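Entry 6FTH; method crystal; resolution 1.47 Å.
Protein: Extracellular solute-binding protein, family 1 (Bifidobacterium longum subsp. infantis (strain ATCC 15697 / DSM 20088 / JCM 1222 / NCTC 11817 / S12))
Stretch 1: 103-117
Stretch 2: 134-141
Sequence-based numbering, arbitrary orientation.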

# COMPACT_ATOMS: atom_id res chain seq x y z
N PHE A 103 9.68 -20.13 -14.18
CA PHE A 103 9.08 -18.97 -14.84
C PHE A 103 9.92 -18.47 -16.00
O PHE A 103 11.15 -18.44 -15.94
CB PHE A 103 8.87 -17.83 -13.82
CG PHE A 103 7.88 -18.17 -12.74
CD1 PHE A 103 6.54 -18.22 -13.02
CD2 PHE A 103 8.31 -18.47 -11.47
CE1 PHE A 103 5.61 -18.55 -12.04
CE2 PHE A 103 7.40 -18.79 -10.48
CZ PHE A 103 6.04 -18.83 -10.77
N GLU A 104 9.24 -18.04 -17.05
CA GLU A 104 9.89 -17.40 -18.19
C GLU A 104 10.47 -16.06 -17.77
O GLU A 104 9.82 -15.27 -17.08
CB GLU A 104 8.84 -17.17 -19.28
CG GLU A 104 9.35 -16.43 -20.51
CD GLU A 104 9.80 -17.38 -21.59
OE1 GLU A 104 9.95 -18.59 -21.30
OE2 GLU A 104 9.99 -16.91 -22.73
N ASP A 105 11.69 -15.79 -18.21
CA ASP A 105 12.31 -14.47 -18.04
C ASP A 105 11.73 -13.57 -19.12
O ASP A 105 12.16 -13.59 -20.28
CB ASP A 105 13.83 -14.58 -18.16
CG ASP A 105 14.54 -13.23 -18.06
OD1 ASP A 105 13.89 -12.17 -17.86
OD2 ASP A 105 15.78 -13.22 -18.21
N LEU A 106 10.73 -12.77 -18.74
CA LEU A 106 10.02 -11.92 -19.67
C LEU A 106 10.86 -10.77 -20.21
O LEU A 106 10.48 -10.16 -21.21
CB LEU A 106 8.77 -11.36 -18.99
CG LEU A 106 7.76 -12.42 -18.56
CD1 LEU A 106 6.76 -11.86 -17.55
CD2 LEU A 106 7.03 -12.97 -19.80
N SER A 107 11.99 -10.45 -19.57
CA SER A 107 12.86 -9.41 -20.11
C SER A 107 13.37 -9.77 -21.50
O SER A 107 13.71 -8.86 -22.27
CB SER A 107 14.05 -9.17 -19.20
OG SER A 107 14.98 -10.24 -19.28
N LYS A 108 13.43 -11.07 -21.84
CA LYS A 108 13.86 -11.53 -23.16
C LYS A 108 12.73 -11.50 -24.18
O LYS A 108 13.00 -11.74 -25.36
CB LYS A 108 14.37 -12.97 -23.08
CG LYS A 108 15.55 -13.19 -22.12
CD LYS A 108 16.75 -12.36 -22.53
CE LYS A 108 17.97 -12.68 -21.67
NZ LYS A 108 17.76 -12.29 -20.24
N ASP A 109 11.50 -11.23 -23.75
CA ASP A 109 10.31 -11.35 -24.59
C ASP A 109 9.66 -10.00 -24.88
O ASP A 109 8.53 -9.97 -25.40
CB ASP A 109 9.28 -12.27 -23.92
CG ASP A 109 9.76 -13.70 -23.79
OD1 ASP A 109 10.56 -14.12 -24.65
OD2 ASP A 109 9.33 -14.40 -22.85
N LEU A 110 10.32 -8.89 -24.57
CA LEU A 110 9.64 -7.61 -24.64
C LEU A 110 9.25 -7.21 -26.06
O LEU A 110 8.31 -6.44 -26.24
CB LEU A 110 10.46 -6.52 -23.95
CG LEU A 110 10.34 -6.53 -22.42
CD1 LEU A 110 11.43 -5.67 -21.80
CD2 LEU A 110 8.97 -6.03 -21.99
N ASP A 111 9.93 -7.73 -27.08
CA ASP A 111 9.55 -7.33 -28.43
C ASP A 111 8.21 -7.92 -28.84
O ASP A 111 7.56 -7.40 -29.74
CB ASP A 111 10.65 -7.71 -29.43
CG ASP A 111 11.88 -6.84 -29.31
OD1 ASP A 111 11.78 -5.69 -28.80
OD2 ASP A 111 12.96 -7.31 -29.73
N LYS A 112 7.78 -8.99 -28.18
CA LYS A 112 6.43 -9.52 -28.38
C LYS A 112 5.40 -8.83 -27.51
O LYS A 112 4.21 -9.17 -27.59
CB LYS A 112 6.39 -11.04 -28.14
CG LYS A 112 7.33 -11.82 -29.07
CD LYS A 112 7.12 -13.31 -28.97
CE LYS A 112 8.31 -14.05 -29.55
NZ LYS A 112 8.85 -13.35 -30.76
N MET A 113 5.81 -7.85 -26.71
CA MET A 113 4.90 -7.11 -25.83
C MET A 113 5.11 -5.61 -25.97
O MET A 113 5.48 -4.92 -25.02
CB MET A 113 5.11 -7.55 -24.38
CG MET A 113 4.81 -9.02 -24.15
SD MET A 113 4.99 -9.52 -22.41
CE MET A 113 6.76 -9.37 -22.16
N PRO A 114 4.87 -5.07 -27.16
CA PRO A 114 5.11 -3.64 -27.36
C PRO A 114 4.33 -2.74 -26.41
O PRO A 114 4.82 -1.66 -26.05
CB PRO A 114 4.74 -3.42 -28.84
CG PRO A 114 3.93 -4.61 -29.22
CD PRO A 114 4.46 -5.75 -28.40
N ASN A 115 3.13 -3.15 -25.96
CA ASN A 115 2.38 -2.28 -25.06
C ASN A 115 3.03 -2.26 -23.67
O ASN A 115 2.91 -1.27 -22.95
CB ASN A 115 0.92 -2.74 -24.95
CG ASN A 115 0.16 -2.60 -26.27
OD1 ASN A 115 0.40 -1.67 -27.04
ND2 ASN A 115 -0.73 -3.52 -26.53
N VAL A 116 3.70 -3.35 -23.31
CA VAL A 116 4.47 -3.41 -22.08
C VAL A 116 5.74 -2.59 -22.21
O VAL A 116 6.14 -1.90 -21.28
CB VAL A 116 4.81 -4.87 -21.72
CG1 VAL A 116 5.69 -4.94 -20.47
CG2 VAL A 116 3.55 -5.72 -21.52
N LYS A 117 6.39 -2.65 -23.38
CA LYS A 117 7.53 -1.77 -23.60
C LYS A 117 7.14 -0.31 -23.45
O LYS A 117 7.89 0.51 -22.91
CB LYS A 117 8.12 -2.00 -24.99
CG LYS A 117 8.98 -3.23 -25.11
CD LYS A 117 9.91 -3.15 -26.31
CE LYS A 117 9.16 -3.16 -27.61
NZ LYS A 117 10.15 -3.27 -28.75
N GLU A 134 20.56 -8.32 -12.09
CA GLU A 134 21.05 -9.09 -13.23
C GLU A 134 20.17 -8.95 -14.46
O GLU A 134 20.55 -9.43 -15.54
CB GLU A 134 21.21 -10.57 -12.86
CG GLU A 134 22.59 -10.92 -12.28
CD GLU A 134 23.74 -10.49 -13.18
OE1 GLU A 134 24.25 -9.36 -13.01
OE2 GLU A 134 24.13 -11.28 -14.08
N GLY A 135 19.02 -8.29 -14.34
CA GLY A 135 18.22 -7.96 -15.49
C GLY A 135 17.09 -8.92 -15.77
O GLY A 135 16.36 -8.71 -16.74
N HIS A 136 16.93 -9.97 -14.96
CA HIS A 136 15.81 -10.88 -15.18
C HIS A 136 14.52 -10.26 -14.64
O HIS A 136 14.52 -9.52 -13.66
CB HIS A 136 16.05 -12.22 -14.48
CG HIS A 136 17.33 -12.88 -14.87
ND1 HIS A 136 17.95 -12.65 -16.08
CD2 HIS A 136 18.13 -13.74 -14.20
CE1 HIS A 136 19.07 -13.35 -16.14
NE2 HIS A 136 19.20 -14.02 -15.01
N MET A 137 13.42 -10.56 -15.33
CA MET A 137 12.10 -10.10 -14.91
C MET A 137 11.14 -11.27 -15.09
O MET A 137 10.83 -11.65 -16.23
CB MET A 137 11.65 -8.90 -15.74
CG MET A 137 10.25 -8.44 -15.42
SD MET A 137 9.79 -7.00 -16.41
CE MET A 137 9.74 -7.70 -18.08
N TYR A 138 10.63 -11.78 -13.99
CA TYR A 138 9.72 -12.92 -14.01
C TYR A 138 8.27 -12.54 -13.73
O TYR A 138 7.39 -13.41 -13.75
CB TYR A 138 10.16 -13.98 -12.99
CG TYR A 138 11.56 -14.46 -13.25
CD1 TYR A 138 11.83 -15.31 -14.31
CD2 TYR A 138 12.61 -14.04 -12.45
CE1 TYR A 138 13.11 -15.74 -14.58
CE2 TYR A 138 13.91 -14.47 -12.70
CZ TYR A 138 14.15 -15.32 -13.77
OH TYR A 138 15.42 -15.76 -14.04
N ALA A 139 8.01 -11.26 -13.47
CA ALA A 139 6.67 -10.77 -13.20
C ALA A 139 6.53 -9.42 -13.87
O ALA A 139 7.51 -8.66 -13.96
CB ALA A 139 6.44 -10.60 -11.70
N LEU A 140 5.34 -9.14 -14.37
CA LEU A 140 5.06 -7.79 -14.82
C LEU A 140 4.35 -7.01 -13.73
O LEU A 140 3.53 -7.57 -13.00
CB LEU A 140 4.15 -7.77 -16.06
CG LEU A 140 4.63 -8.54 -17.29
CD1 LEU A 140 3.67 -8.38 -18.45
CD2 LEU A 140 6.02 -8.05 -17.71
N PRO A 141 4.64 -5.72 -13.60
CA PRO A 141 3.88 -4.88 -12.68
C PRO A 141 2.60 -4.35 -13.33
O PRO A 141 2.37 -4.52 -14.52
CB PRO A 141 4.85 -3.73 -12.43
CG PRO A 141 5.55 -3.57 -13.74
CD PRO A 141 5.66 -4.95 -14.33
O HOH W 1 7.27 -15.02 -16.00

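Two hydrogen bonds clasp Met 137 from both ends of its backbone. Its N donates to Asp 105 OD1 (3.0 Å, nearly straight at 173°), and its O accepts from Leu 106 N at 2.8 Å. The rule is economical: a loop residue has its amide met by a carboxylate and its carbonyl by the amide of Leu 106. Asp suits the first role because its short side chain, chi1 t, can reach the facing backbone while OD2 is engaged by Lys 108 NZ. Asp 105 OD1 also accepts from Ser 107 OG (2.6 Å) and Ser 107 N (3.1 Å), which ties it to the start of the 3-10 segment; Asp 105 OD2 forms a salt bridge with Lys 108 NZ (3.0 Å) and lies 3.1 Å from His 136 ND1. Beside this cluster, Gly 135 has phi 97°, where a CB would jam against the preceding carbonyl.

A water lies with its O 2.8 Å from Glu 104 O and 2.8 Å from Tyr 138 O, placed to link the two backbones.

Packing completes the contact. The Met 137 side chain, t at chi1 and chi2 and p at chi3, brings CE to Leu 106 CB (3.9 Å) and Leu 110 CD2 (4.3 Å). Buried Leu 140 points toward stretch 1, its CD2 3.9 Å from Leu 106 CD1 and its CD1 4.1 Å from Val 116 CG2. Leu 106, Val 116, Met 137 and Leu 140 are all buried, and their apolar side chains fill this space without bringing in polar groups that would need partners. Tyr 138 CD1 rests 3.9 Å from Phe 103 CB.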